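Local coordinates for ileal bile acid-binding protein (Danio rerio, PDB 3EM0), which binds cholic acid inside a beta barrel and probably carries bile acids and fatty acids through the cytoplasm, at residues 99-104 against 114-119; 13-18 against 37-42; 21-26 against 120-125. One frame throughout, in Å; residues are numbered along the deposited sequence.

In the fold
Interaction 2 is the first to close: residues 13-18, at the end of the opening strand, meet 37-42, and the loop between them contains both helices, 18-24 and 29-35. Interaction 3 starts inside that loop, at 21-26, and closes far along the chain at 120-125, so the two contacts cross. Interaction 1, the hairpin contact of 99-104 with 114-119, is nested within the long loop of interaction 3 and touches it where Ala118 meets Ala125 and Leu24. The helical cover is thereby tied to the start of the last strand, 124-133, while one cholic acid (chain D) is touched by both interactions 2 and 3.

Interaction 1. Residues 99-104 against 114-119; sequences PKYQQT and ETSTAS. With CHD (cholic acid), chain C; CHD (cholic acid), chain F.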
loop_
_atom_site.group_PDB
_atom_site.type_symbol
_atom_site.label_atom_id
_atom_site.label_comp_id
_atom_site.label_asym_id
_atom_site.label_seq_id
_atom_site.Cartn_x
_atom_site.Cartn_y
_atom_site.Cartn_z
ATOM N N PRO A 99 -15.323 -4.882 -1.095
ATOM C CA PRO A 99 -16.137 -4.789 -2.316
ATOM C C PRO A 99 -15.682 -3.721 -3.328
ATOM O O PRO A 99 -15.858 -3.926 -4.533
ATOM C CB PRO A 99 -17.548 -4.503 -1.777
ATOM C CG PRO A 99 -17.531 -5.077 -0.381
ATOM C CD PRO A 99 -16.151 -4.724 0.117
ATOM N N LYS A 100 -15.101 -2.616 -2.851
ATOM C CA LYS A 100 -14.610 -1.551 -3.738
ATOM C C LYS A 100 -13.081 -1.377 -3.746
ATOM O O LYS A 100 -12.556 -0.471 -4.401
ATOM C CB LYS A 100 -15.277 -0.211 -3.394
ATOM C CG LYS A 100 -16.795 -0.183 -3.538
ATOM C CD LYS A 100 -17.332 1.220 -3.866
ATOM C CE LYS A 100 -16.733 2.309 -2.969
ATOM N NZ LYS A 100 -17.112 3.691 -3.410
ATOM N N TYR A 101 -12.367 -2.238 -3.022
ATOM C CA TYR A 101 -10.916 -2.104 -2.902
ATOM C C TYR A 101 -10.216 -3.444 -2.718
ATOM O O TYR A 101 -10.637 -4.266 -1.911
ATOM C CB TYR A 101 -10.543 -1.157 -1.754
ATOM C CG TYR A 101 -9.072 -0.818 -1.697
ATOM C CD1 TYR A 101 -8.210 -1.515 -0.852
ATOM C CD2 TYR A 101 -8.537 0.194 -2.499
ATOM C CE1 TYR A 101 -6.863 -1.215 -0.805
ATOM C CE2 TYR A 101 -7.186 0.505 -2.457
ATOM C CZ TYR A 101 -6.352 -0.206 -1.615
ATOM O OH TYR A 101 -5.009 0.097 -1.560
ATOM N N GLN A 102 -9.135 -3.644 -3.467
ATOM C CA GLN A 102 -8.313 -4.844 -3.338
ATOM C C GLN A 102 -6.841 -4.460 -3.427
ATOM O O GLN A 102 -6.470 -3.575 -4.203
ATOM C CB GLN A 102 -8.676 -5.878 -4.422
ATOM C CG GLN A 102 -8.161 -7.308 -4.167
ATOM C CD GLN A 102 -8.870 -8.362 -5.033
ATOM O OE1 GLN A 102 -9.544 -9.272 -4.512
ATOM N NE2 GLN A 102 -8.739 -8.235 -6.352
ATOM N N GLN A 103 -6.017 -5.107 -2.608
ATOM C CA GLN A 103 -4.570 -4.959 -2.690
ATOM C C GLN A 103 -3.818 -6.268 -2.530
ATOM O O GLN A 103 -4.167 -7.104 -1.696
ATOM C CB GLN A 103 -4.026 -3.954 -1.680
ATOM C CG GLN A 103 -2.535 -3.731 -1.923
ATOM C CD GLN A 103 -1.944 -2.638 -1.127
ATOM O OE1 GLN A 103 -2.632 -1.724 -0.713
ATOM N NE2 GLN A 103 -0.640 -2.710 -0.910
ATOM N N THR A 104 -2.783 -6.425 -3.353
ATOM C CA THR A 104 -1.854 -7.546 -3.282
ATOM C C THR A 104 -0.433 -6.986 -3.171
ATOM O O THR A 104 -0.009 -6.165 -3.993
ATOM C CB THR A 104 -2.013 -8.487 -4.499
ATOM O OG1 THR A 104 -3.324 -9.052 -4.465
ATOM C CG2 THR A 104 -1.014 -9.637 -4.474
ATOM N N GLU A 114 3.360 -3.559 -4.937
ATOM C CA GLU A 114 2.034 -3.342 -4.380
ATOM C C GLU A 114 1.030 -3.042 -5.506
ATOM O O GLU A 114 1.130 -2.025 -6.200
ATOM C CB GLU A 114 2.100 -2.180 -3.381
ATOM C CG GLU A 114 3.002 -2.470 -2.173
ATOM C CD GLU A 114 3.336 -1.235 -1.342
ATOM O OE1 GLU A 114 4.003 -0.328 -1.868
ATOM O OE2 GLU A 114 2.942 -1.177 -0.151
ATOM N N THR A 115 0.076 -3.944 -5.693
ATOM C CA THR A 115 -0.938 -3.817 -6.738
ATOM C C THR A 115 -2.327 -3.613 -6.116
ATOM O O THR A 115 -2.874 -4.535 -5.510
ATOM C CB THR A 115 -0.987 -5.088 -7.616
ATOM O OG1 THR A 115 0.306 -5.339 -8.170
ATOM C CG2 THR A 115 -2.026 -4.963 -8.737
ATOM N N SER A 116 -2.876 -2.409 -6.286
ATOM C CA SER A 116 -4.212 -2.069 -5.810
ATOM C C SER A 116 -5.206 -1.782 -6.911
ATOM O O SER A 116 -4.869 -1.227 -7.954
ATOM C CB SER A 116 -4.214 -0.896 -4.816
ATOM O OG SER A 116 -2.990 -0.210 -4.761
ATOM N N THR A 117 -6.446 -2.155 -6.631
ATOM C CA THR A 117 -7.566 -1.938 -7.502
ATOM C C THR A 117 -8.630 -1.238 -6.676
ATOM O O THR A 117 -8.906 -1.635 -5.536
ATOM C CB THR A 117 -8.094 -3.275 -8.055
ATOM O OG1 THR A 117 -7.019 -3.969 -8.704
ATOM C CG2 THR A 117 -9.226 -3.052 -9.053
ATOM N N ALA A 118 -9.194 -0.175 -7.245
ATOM C CA ALA A 118 -10.281 0.571 -6.618
ATOM C C ALA A 118 -11.436 0.769 -7.593
ATOM O O ALA A 118 -11.207 0.886 -8.786
ATOM C CB ALA A 118 -9.778 1.913 -6.093
ATOM N N SER A 119 -12.667 0.756 -7.064
ATOM C CA SER A 119 -13.881 1.137 -7.776
ATOM C C SER A 119 -14.168 2.614 -7.546
ATOM O O SER A 119 -14.055 3.103 -6.425
ATOM C CB SER A 119 -15.086 0.369 -7.244
ATOM O OG SER A 119 -14.886 -1.018 -7.344
HETATM C C1 CHD C . -2.845 -4.542 3.647
HETATM C C2 CHD C . -1.708 -4.868 2.653
HETATM C C3 CHD C . -0.345 -4.914 3.361
HETATM O O3 CHD C . 0.685 -5.035 2.406
HETATM C C4 CHD C . -0.076 -3.625 4.110
HETATM C C5 CHD C . -1.177 -3.307 5.128
HETATM C C6 CHD C . -0.772 -2.007 5.881
HETATM C C7 CHD C . -0.901 -0.752 4.992
HETATM O O7 CHD C . 0.058 -0.795 3.918
HETATM C C8 CHD C . -2.338 -0.645 4.435
HETATM C C9 CHD C . -2.805 -1.942 3.675
HETATM C C10 CHD C . -2.610 -3.261 4.500
HETATM C C11 CHD C . -4.255 -1.811 3.114
HETATM C C12 CHD C . -4.495 -0.474 2.371
HETATM O O12 CHD C . -3.838 -0.526 1.107
HETATM C C13 CHD C . -4.041 0.781 3.179
HETATM C C14 CHD C . -2.563 0.618 3.560
HETATM C C15 CHD C . -2.267 1.983 4.214
HETATM C C16 CHD C . -2.937 2.962 3.227
HETATM C C17 CHD C . -3.866 2.092 2.335
HETATM C C18 CHD C . -4.944 1.009 4.420
HETATM C C19 CHD C . -3.607 -3.317 5.655
HETATM C C20 CHD C . -5.154 2.862 1.917
HETATM C C21 CHD C . -6.275 1.964 1.368
HETATM C C22 CHD C . -4.831 3.954 0.889
HETATM C C23 CHD C . -5.938 5.015 0.791
HETATM O O25 CHD C . -5.191 6.218 2.720
HETATM C C24 CHD C . -6.179 5.769 2.109
HETATM O O26 CHD C . -7.363 5.881 2.483
HETATM C C1 CHD F . -10.931 3.684 -2.476
HETATM C C2 CHD F . -12.212 4.461 -2.824
HETATM C C3 CHD F . -11.968 5.972 -2.760
HETATM O O3 CHD F . -13.177 6.667 -3.084
HETATM C C4 CHD F . -11.519 6.360 -1.346
HETATM C C5 CHD F . -10.241 5.592 -0.925
HETATM C C6 CHD F . -9.825 6.050 0.499
HETATM C C7 CHD F . -10.520 5.290 1.663
HETATM O O7 CHD F . -11.826 5.850 1.883
HETATM C C8 CHD F . -10.591 3.748 1.475
HETATM C C9 CHD F . -11.107 3.369 0.061
HETATM C C10 CHD F . -10.306 4.031 -1.105
HETATM C C11 CHD F . -11.250 1.828 -0.104
HETATM C C12 CHD F . -12.131 1.182 0.988
HETATM O O12 CHD F . -13.478 1.601 0.769
HETATM C C13 CHD F . -11.613 1.514 2.419
HETATM C C14 CHD F . -11.480 3.054 2.553
HETATM C C15 CHD F . -11.077 3.242 4.033
HETATM C C16 CHD F . -11.902 2.155 4.753
HETATM C C17 CHD F . -12.635 1.397 3.607
HETATM C C18 CHD F . -10.308 0.723 2.705
HETATM C C19 CHD F . -8.862 3.496 -1.128
HETATM C C20 CHD F . -13.150 -0.001 4.053
HETATM C C21 CHD F . -14.126 -0.619 3.038
HETATM C C22 CHD F . -13.835 0.075 5.431
HETATM C C23 CHD F . -13.838 -1.279 6.169
HETATM O O25 CHD F . -15.730 -0.617 7.465
HETATM C C24 CHD F . -14.627 -1.212 7.489
HETATM O O26 CHD F . -14.116 -1.757 8.496
HETATM O O HOH W 1 1.528 -7.140 -6.303
#
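The beta hairpin of strands 101-108 and 111-119 sets 99-104 against 114-119, antiparallel, with axes 4.6 Å apart. Gln102 and Thr117 form a hydrogen-bonded pair, Thr117 N to Gln102 O at 2.8 Å and Gln102 N to Thr117 O at 2.9 Å; Thr104 and Thr115 repeat the pattern. At the ladder's other end Ser119 N bonds Lys100 O. Beta-branched Thr104, Thr115 and Thr117 suit the outward face, whereas Tyr101, Gln103, Ser116 and Ala118 turn to the bile acids. With CG opposite the backbone N (chi1 -172°), the Tyr101 ring leans obliquely over the strand toward Ser116. Its OH lies 3.5 Å from Ser116 CB and hydrogen-bonds O12 of the chain C cholic acid at 3.0 Å. Small Ala118 meets the ring's edge, its CB 4.2 Å from Tyr101 CD2, and Tyr101 CB rests 3.5 Å from C11 of the chain F cholic acid. A phenylalanine at Tyr101 would keep the ring but is likely to cost O12 its hydroxyl mate. The Gln103 amide passes beside Glu114 CB, yet bonds Thr105, as Glu114 salt-bridges Arg129. Polar groups set among small residues on a hairpin's inner face fit the ligand cavity of a fatty-acid binding protein barrel.

Interaction 2. Residues 13-18 against 37-42; sequences ESQEGY and DFKLVT. With CHD (cholic acid), chain D.
Glu13 and Lys39 bring the two backbones to their nearest approach, 6.9 Å between CA atoms, too far for strand pairing, and only 142 Å² is buried. Lys39 does much of the bridging: bent at chi2 (-70°), its flexible chain brings NZ to 4.0 Å from Glu13 O, a loose polar approach beside the end of strand 8-16. The Glu13 carboxylate is engaged elsewhere, in a salt bridge with Lys111. A water also joins the segments. It donates to Phe38 O at 2.8 Å, accepts from Leu40 N at 3.0 Å, and reaches Gln15 OE1 through a weak bond of 3.2 Å. Gln15 suits the place because its extended chain, with CG beside the backbone N, carries the amide across to that water, while its NE2 stays 4.1 Å from Phe38 O. Leu40 N, besides holding the water, sits over one face of the Phe38 ring, toward its rim. Gly17 is the third residue of a type II turn running from Gln15 to Tyr18 and N-cap of the helix that follows; at phi 87° a beta carbon would press on Glu16 O. The turn redirects the chain so that Tyr18 points inward, where its OH hydrogen-bonds O12 of the chain D cholic acid at 2.9 Å, the oxygen lying in the ring plane at its edge. Nearby, Glu13 and Ser14 form a classic bulge opposite Thr130 of strand 124-133. The contact thus lies where strand 8-16 gives way to helix 18-24 and where the chain, after helix 29-35, enters strand 41-47.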
loop_
_atom_site.group_PDB
_atom_site.type_symbol
_atom_site.label_atom_id
_atom_site.label_comp_id
_atom_site.label_asym_id
_atom_site.label_seq_id
_atom_site.Cartn_x
_atom_site.Cartn_y
_atom_site.Cartn_z
ATOM N N GLU A 13 10.153 3.369 -6.382
ATOM C CA GLU A 13 10.888 3.681 -7.613
ATOM C C GLU A 13 9.978 3.894 -8.843
ATOM O O GLU A 13 10.337 4.605 -9.777
ATOM C CB GLU A 13 11.982 2.651 -7.893
ATOM C CG GLU A 13 11.516 1.218 -8.043
ATOM C CD GLU A 13 12.573 0.336 -8.703
ATOM O OE1 GLU A 13 12.199 -0.558 -9.497
ATOM O OE2 GLU A 13 13.778 0.532 -8.441
ATOM N N SER A 14 8.802 3.271 -8.835
ATOM C CA SER A 14 7.855 3.439 -9.934
ATOM C C SER A 14 6.433 3.280 -9.441
ATOM O O SER A 14 6.170 2.560 -8.468
ATOM C CB SER A 14 8.156 2.489 -11.113
ATOM O OG SER A 14 8.187 1.127 -10.713
ATOM N N GLN A 15 5.527 3.987 -10.106
ATOM C CA GLN A 15 4.108 3.968 -9.772
ATOM C C GLN A 15 3.317 3.928 -11.072
ATOM O O GLN A 15 2.954 4.967 -11.621
ATOM C CB GLN A 15 3.735 5.207 -8.942
ATOM C CG GLN A 15 4.250 5.182 -7.500
ATOM C CD GLN A 15 3.600 6.233 -6.607
ATOM O OE1 GLN A 15 3.054 5.908 -5.547
ATOM N NE2 GLN A 15 3.648 7.490 -7.029
ATOM N N GLU A 16 3.099 2.729 -11.596
ATOM C CA GLU A 16 2.367 2.570 -12.860
ATOM C C GLU A 16 0.854 2.665 -12.632
ATOM O O GLU A 16 0.316 1.997 -11.755
ATOM C CB GLU A 16 2.751 1.250 -13.552
ATOM C CG GLU A 16 4.262 1.088 -13.832
ATOM C CD GLU A 16 4.849 2.204 -14.709
ATOM O OE1 GLU A 16 4.894 2.031 -15.944
ATOM O OE2 GLU A 16 5.272 3.264 -14.171
ATOM N N GLY A 17 0.187 3.508 -13.415
ATOM C CA GLY A 17 -1.251 3.736 -13.276
ATOM C C GLY A 17 -1.584 4.818 -12.262
ATOM O O GLY A 17 -2.737 4.962 -11.856
ATOM N N TYR A 18 -0.572 5.588 -11.869
ATOM C CA TYR A 18 -0.676 6.521 -10.762
ATOM C C TYR A 18 -1.724 7.604 -10.955
ATOM O O TYR A 18 -2.515 7.875 -10.050
ATOM C CB TYR A 18 0.689 7.162 -10.474
ATOM C CG TYR A 18 0.631 8.272 -9.450
ATOM C CD1 TYR A 18 0.437 7.987 -8.098
ATOM C CD2 TYR A 18 0.762 9.608 -9.833
ATOM C CE1 TYR A 18 0.385 9.000 -7.151
ATOM C CE2 TYR A 18 0.702 10.635 -8.896
ATOM C CZ TYR A 18 0.516 10.322 -7.554
ATOM O OH TYR A 18 0.452 11.337 -6.610
ATOM N N ASP A 37 6.133 12.939 -8.246
ATOM C CA ASP A 37 7.538 12.864 -7.814
ATOM C C ASP A 37 7.742 12.533 -6.317
ATOM O O ASP A 37 8.882 12.399 -5.858
ATOM C CB ASP A 37 8.339 14.121 -8.233
ATOM C CG ASP A 37 7.502 15.406 -8.226
ATOM O OD1 ASP A 37 6.658 15.584 -9.142
ATOM O OD2 ASP A 37 7.712 16.256 -7.326
ATOM N N PHE A 38 6.651 12.391 -5.562
ATOM C CA PHE A 38 6.769 11.920 -4.181
ATOM C C PHE A 38 7.062 10.417 -4.139
ATOM O O PHE A 38 6.309 9.611 -4.695
ATOM C CB PHE A 38 5.536 12.265 -3.331
ATOM C CG PHE A 38 5.563 11.641 -1.953
ATOM C CD1 PHE A 38 6.559 11.976 -1.041
ATOM C CD2 PHE A 38 4.610 10.704 -1.577
ATOM C CE1 PHE A 38 6.597 11.388 0.215
ATOM C CE2 PHE A 38 4.646 10.122 -0.315
ATOM C CZ PHE A 38 5.642 10.464 0.573
ATOM N N LYS A 39 8.170 10.060 -3.485
ATOM C CA LYS A 39 8.600 8.667 -3.369
ATOM C C LYS A 39 8.496 8.155 -1.927
ATOM O O LYS A 39 9.365 8.409 -1.098
ATOM C CB LYS A 39 10.019 8.501 -3.927
ATOM C CG LYS A 39 10.163 8.856 -5.424
ATOM C CD LYS A 39 9.463 7.805 -6.309
ATOM C CE LYS A 39 9.082 8.323 -7.700
ATOM N NZ LYS A 39 7.995 7.457 -8.277
ATOM N N LEU A 40 7.417 7.433 -1.641
ATOM C CA LEU A 40 7.136 6.925 -0.297
ATOM C C LEU A 40 8.159 5.900 0.198
ATOM O O LEU A 40 8.497 4.947 -0.511
ATOM C CB LEU A 40 5.716 6.330 -0.228
ATOM C CG LEU A 40 5.256 5.733 1.115
ATOM C CD1 LEU A 40 4.977 6.797 2.137
ATOM C CD2 LEU A 40 4.031 4.888 0.944
ATOM N N VAL A 41 8.638 6.114 1.421
ATOM C CA VAL A 41 9.465 5.143 2.135
ATOM C C VAL A 41 8.578 4.294 3.062
ATOM O O VAL A 41 7.740 4.826 3.794
ATOM C CB VAL A 41 10.613 5.821 2.933
ATOM C CG1 VAL A 41 11.391 4.795 3.727
ATOM C CG2 VAL A 41 11.559 6.596 1.991
ATOM N N THR A 42 8.757 2.972 2.984
ATOM C CA THR A 42 8.020 1.989 3.803
ATOM C C THR A 42 8.993 1.201 4.675
ATOM O O THR A 42 10.007 0.721 4.193
ATOM C CB THR A 42 7.249 0.992 2.913
ATOM O OG1 THR A 42 6.364 1.712 2.042
ATOM C CG2 THR A 42 6.436 -0.034 3.757
HETATM C C1 CHD D . -3.703 7.305 -3.772
HETATM C C2 CHD D . -2.616 6.251 -4.057
HETATM C C3 CHD D . -2.640 5.158 -2.983
HETATM O O3 CHD D . -1.636 4.183 -3.261
HETATM C C4 CHD D . -2.356 5.782 -1.614
HETATM C C5 CHD D . -3.388 6.884 -1.276
HETATM C C6 CHD D . -3.058 7.482 0.114
HETATM C C7 CHD D . -1.892 8.498 0.087
HETATM O O7 CHD D . -0.655 7.809 -0.144
HETATM C C8 CHD D . -2.096 9.597 -0.972
HETATM C C9 CHD D . -2.395 8.989 -2.379
HETATM C C10 CHD D . -3.580 7.974 -2.386
HETATM C C11 CHD D . -2.525 10.080 -3.489
HETATM C C12 CHD D . -1.354 11.087 -3.459
HETATM O O12 CHD D . -0.156 10.416 -3.881
HETATM C C13 CHD D . -1.172 11.713 -2.054
HETATM C C14 CHD D . -0.887 10.563 -1.082
HETATM C C15 CHD D . -0.431 11.284 0.193
HETATM C C16 CHD D . 0.485 12.388 -0.366
HETATM C C17 CHD D . 0.163 12.502 -1.883
HETATM C C18 CHD D . -2.416 12.557 -1.656
HETATM C C19 CHD D . -4.910 8.681 -2.090
HETATM C C20 CHD D . 0.152 13.982 -2.365
HETATM C C21 CHD D . -0.179 14.118 -3.858
HETATM C C22 CHD D . 1.479 14.710 -2.067
HETATM C C23 CHD D . 1.265 16.057 -1.347
HETATM O O25 CHD D . 1.217 17.175 -3.472
HETATM C C24 CHD D . 0.816 17.199 -2.282
HETATM O O26 CHD D . 0.077 18.076 -1.778
HETATM O O HOH W 2 5.117 7.312 -3.586
#

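Interaction 3. Residues 21-26 against 120-125; sequences FCKLIG and GAQGTA. With CHD (cholic acid), chain D.
Leu24 makes the tight part of the contact, setting CD2 between Gly120 and Ala125, the two ends of 120-125, and laying CD1 against Gln122 and Gly123 in the turn between them. Leu24 CD2 lies 3.6 Å from Gly120 N and 3.8 Å from Ala125 CB. Having CG opposite the backbone N (chi1 -176°) swings the branched end out from the helix into this notch. Glycine suits position 120 because a beta carbon there would collide with Leu24 CG; the turn is itself pinned by Gly120 N bonding Gly123 O at 2.8 Å. Alanine likewise suits position 125, since Ala125 CB lies 3.7 Å from Phe21 CA, where a larger group would probably crowd the helix. The Phe21 ring presents its edge to the strand, with CD1 3.5 Å from Ala125 O, and also approaches C2 of the chain D cholic acid. Ile25, beyond the helix end, sends CD1 to within 3.5 Å of the same steroid's C19.

The solvent side is far looser. There Gln122 and Leu24 lie alongside one another, pointing opposite ways, Gln122 OE1 3.8 Å from Leu24 CD1, and Lys23 lies roughly perpendicular to Gln122, Lys23 CE 4.0 Å from Gln122 NE2. Both chains are long, polar and exposed. Gly26, at positive phi, ends the helix in a Schellman motif. With apolar methyls and small residues making the close contacts, and no hydrogen bond or salt bridge between the segments, shape and hydrophobic packing hold the helix to the turn and the start of the strand, consistent with the helical cover of this family's lipid cavity.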
loop_
_atom_site.group_PDB
_atom_site.type_symbol
_atom_site.label_atom_id
_atom_site.label_comp_id
_atom_site.label_asym_id
_atom_site.label_seq_id
_atom_site.Cartn_x
_atom_site.Cartn_y
_atom_site.Cartn_z
ATOM N N PHE A 21 -5.432 6.251 -11.395
ATOM C CA PHE A 21 -5.825 5.740 -10.078
ATOM C C PHE A 21 -6.249 6.890 -9.161
ATOM O O PHE A 21 -7.353 6.861 -8.605
ATOM C CB PHE A 21 -4.711 4.897 -9.421
ATOM C CG PHE A 21 -5.157 4.142 -8.182
ATOM C CD1 PHE A 21 -5.750 2.883 -8.286
ATOM C CD2 PHE A 21 -4.982 4.689 -6.906
ATOM C CE1 PHE A 21 -6.165 2.190 -7.150
ATOM C CE2 PHE A 21 -5.406 3.992 -5.756
ATOM C CZ PHE A 21 -5.992 2.745 -5.892
ATOM N N CYS A 22 -5.374 7.887 -9.015
ATOM C CA CYS A 22 -5.668 9.114 -8.254
ATOM C C CYS A 22 -6.893 9.870 -8.784
ATOM O O CYS A 22 -7.714 10.356 -8.004
ATOM C CB CYS A 22 -4.459 10.062 -8.249
ATOM S SG CYS A 22 -3.016 9.487 -7.344
ATOM N N LYS A 23 -7.009 9.976 -10.105
ATOM C CA LYS A 23 -8.148 10.658 -10.716
ATOM C C LYS A 23 -9.459 9.941 -10.381
ATOM O O LYS A 23 -10.454 10.598 -10.066
ATOM C CB LYS A 23 -7.962 10.814 -12.236
ATOM C CG LYS A 23 -9.219 11.259 -13.009
ATOM C CD LYS A 23 -9.721 12.645 -12.565
ATOM C CE LYS A 23 -11.237 12.771 -12.693
ATOM N NZ LYS A 23 -11.746 14.004 -12.020
ATOM N N LEU A 24 -9.447 8.604 -10.431
ATOM C CA LEU A 24 -10.630 7.782 -10.125
ATOM C C LEU A 24 -11.174 8.032 -8.715
ATOM O O LEU A 24 -12.398 8.080 -8.508
ATOM C CB LEU A 24 -10.320 6.284 -10.296
ATOM C CG LEU A 24 -11.494 5.319 -10.102
ATOM C CD1 LEU A 24 -12.083 4.897 -11.444
ATOM C CD2 LEU A 24 -11.090 4.121 -9.275
ATOM N N ILE A 25 -10.261 8.205 -7.762
ATOM C CA ILE A 25 -10.621 8.317 -6.353
ATOM C C ILE A 25 -10.753 9.769 -5.865
ATOM O O ILE A 25 -10.750 10.041 -4.656
ATOM C CB ILE A 25 -9.661 7.480 -5.445
ATOM C CG1 ILE A 25 -8.282 8.131 -5.323
ATOM C CG2 ILE A 25 -9.555 6.021 -5.960
ATOM C CD1 ILE A 25 -7.377 7.458 -4.316
ATOM N N GLY A 26 -10.876 10.698 -6.815
ATOM C CA GLY A 26 -11.238 12.083 -6.509
ATOM C C GLY A 26 -10.124 13.104 -6.330
ATOM O O GLY A 26 -10.410 14.305 -6.242
ATOM N N GLY A 120 -14.544 3.308 -8.616
ATOM C CA GLY A 120 -15.074 4.666 -8.549
ATOM C C GLY A 120 -16.332 4.716 -9.389
ATOM O O GLY A 120 -16.882 3.667 -9.745
ATOM N N ALA A 121 -16.788 5.927 -9.709
ATOM C CA ALA A 121 -17.987 6.120 -10.535
ATOM C C ALA A 121 -17.716 5.893 -12.028
ATOM O O ALA A 121 -18.617 5.535 -12.780
ATOM C CB ALA A 121 -18.591 7.512 -10.295
ATOM N N GLN A 122 -16.468 6.093 -12.441
ATOM C CA GLN A 122 -16.048 5.876 -13.832
ATOM C C GLN A 122 -15.921 4.382 -14.177
ATOM O O GLN A 122 -16.267 3.955 -15.293
ATOM C CB GLN A 122 -14.722 6.602 -14.112
ATOM C CG GLN A 122 -14.765 8.136 -13.906
ATOM C CD GLN A 122 -14.377 8.579 -12.488
ATOM O OE1 GLN A 122 -14.457 7.807 -11.520
ATOM N NE2 GLN A 122 -13.959 9.834 -12.367
ATOM N N GLY A 123 -15.440 3.608 -13.203
ATOM C CA GLY A 123 -15.235 2.168 -13.321
ATOM C C GLY A 123 -14.243 1.737 -12.250
ATOM O O GLY A 123 -14.465 1.994 -11.070
ATOM N N THR A 124 -13.151 1.091 -12.660
ATOM C CA THR A 124 -12.064 0.712 -11.741
ATOM C C THR A 124 -10.736 1.230 -12.267
ATOM O O THR A 124 -10.607 1.513 -13.458
ATOM C CB THR A 124 -11.933 -0.821 -11.565
ATOM O OG1 THR A 124 -11.685 -1.427 -12.837
ATOM C CG2 THR A 124 -13.197 -1.428 -10.961
ATOM N N ALA A 125 -9.757 1.354 -11.373
ATOM C CA ALA A 125 -8.387 1.685 -11.741
ATOM C C ALA A 125 -7.408 0.827 -10.954
ATOM O O ALA A 125 -7.686 0.415 -9.809
ATOM C CB ALA A 125 -8.107 3.159 -11.504
HETATM C C1 CHD D . -3.703 7.305 -3.772
HETATM C C2 CHD D . -2.616 6.251 -4.057
HETATM C C3 CHD D . -2.640 5.158 -2.983
HETATM O O3 CHD D . -1.636 4.183 -3.261
HETATM C C4 CHD D . -2.356 5.782 -1.614
HETATM C C5 CHD D . -3.388 6.884 -1.276
HETATM C C6 CHD D . -3.058 7.482 0.114
HETATM C C7 CHD D . -1.892 8.498 0.087
HETATM O O7 CHD D . -0.655 7.809 -0.144
HETATM C C8 CHD D . -2.096 9.597 -0.972
HETATM C C9 CHD D . -2.395 8.989 -2.379
HETATM C C10 CHD D . -3.580 7.974 -2.386
HETATM C C11 CHD D . -2.525 10.080 -3.489
HETATM C C12 CHD D . -1.354 11.087 -3.459
HETATM O O12 CHD D . -0.156 10.416 -3.881
HETATM C C13 CHD D . -1.172 11.713 -2.054
HETATM C C14 CHD D . -0.887 10.563 -1.082
HETATM C C15 CHD D . -0.431 11.284 0.193
HETATM C C16 CHD D . 0.485 12.388 -0.366
HETATM C C17 CHD D . 0.163 12.502 -1.883
HETATM C C18 CHD D . -2.416 12.557 -1.656
HETATM C C19 CHD D . -4.910 8.681 -2.090
HETATM C C20 CHD D . 0.152 13.982 -2.365
HETATM C C21 CHD D . -0.179 14.118 -3.858
HETATM C C22 CHD D . 1.479 14.710 -2.067
HETATM C C23 CHD D . 1.265 16.057 -1.347
HETATM O O25 CHD D . 1.217 17.175 -3.472
HETATM C C24 CHD D . 0.816 17.199 -2.282
HETATM O O26 CHD D . 0.077 18.076 -1.778
#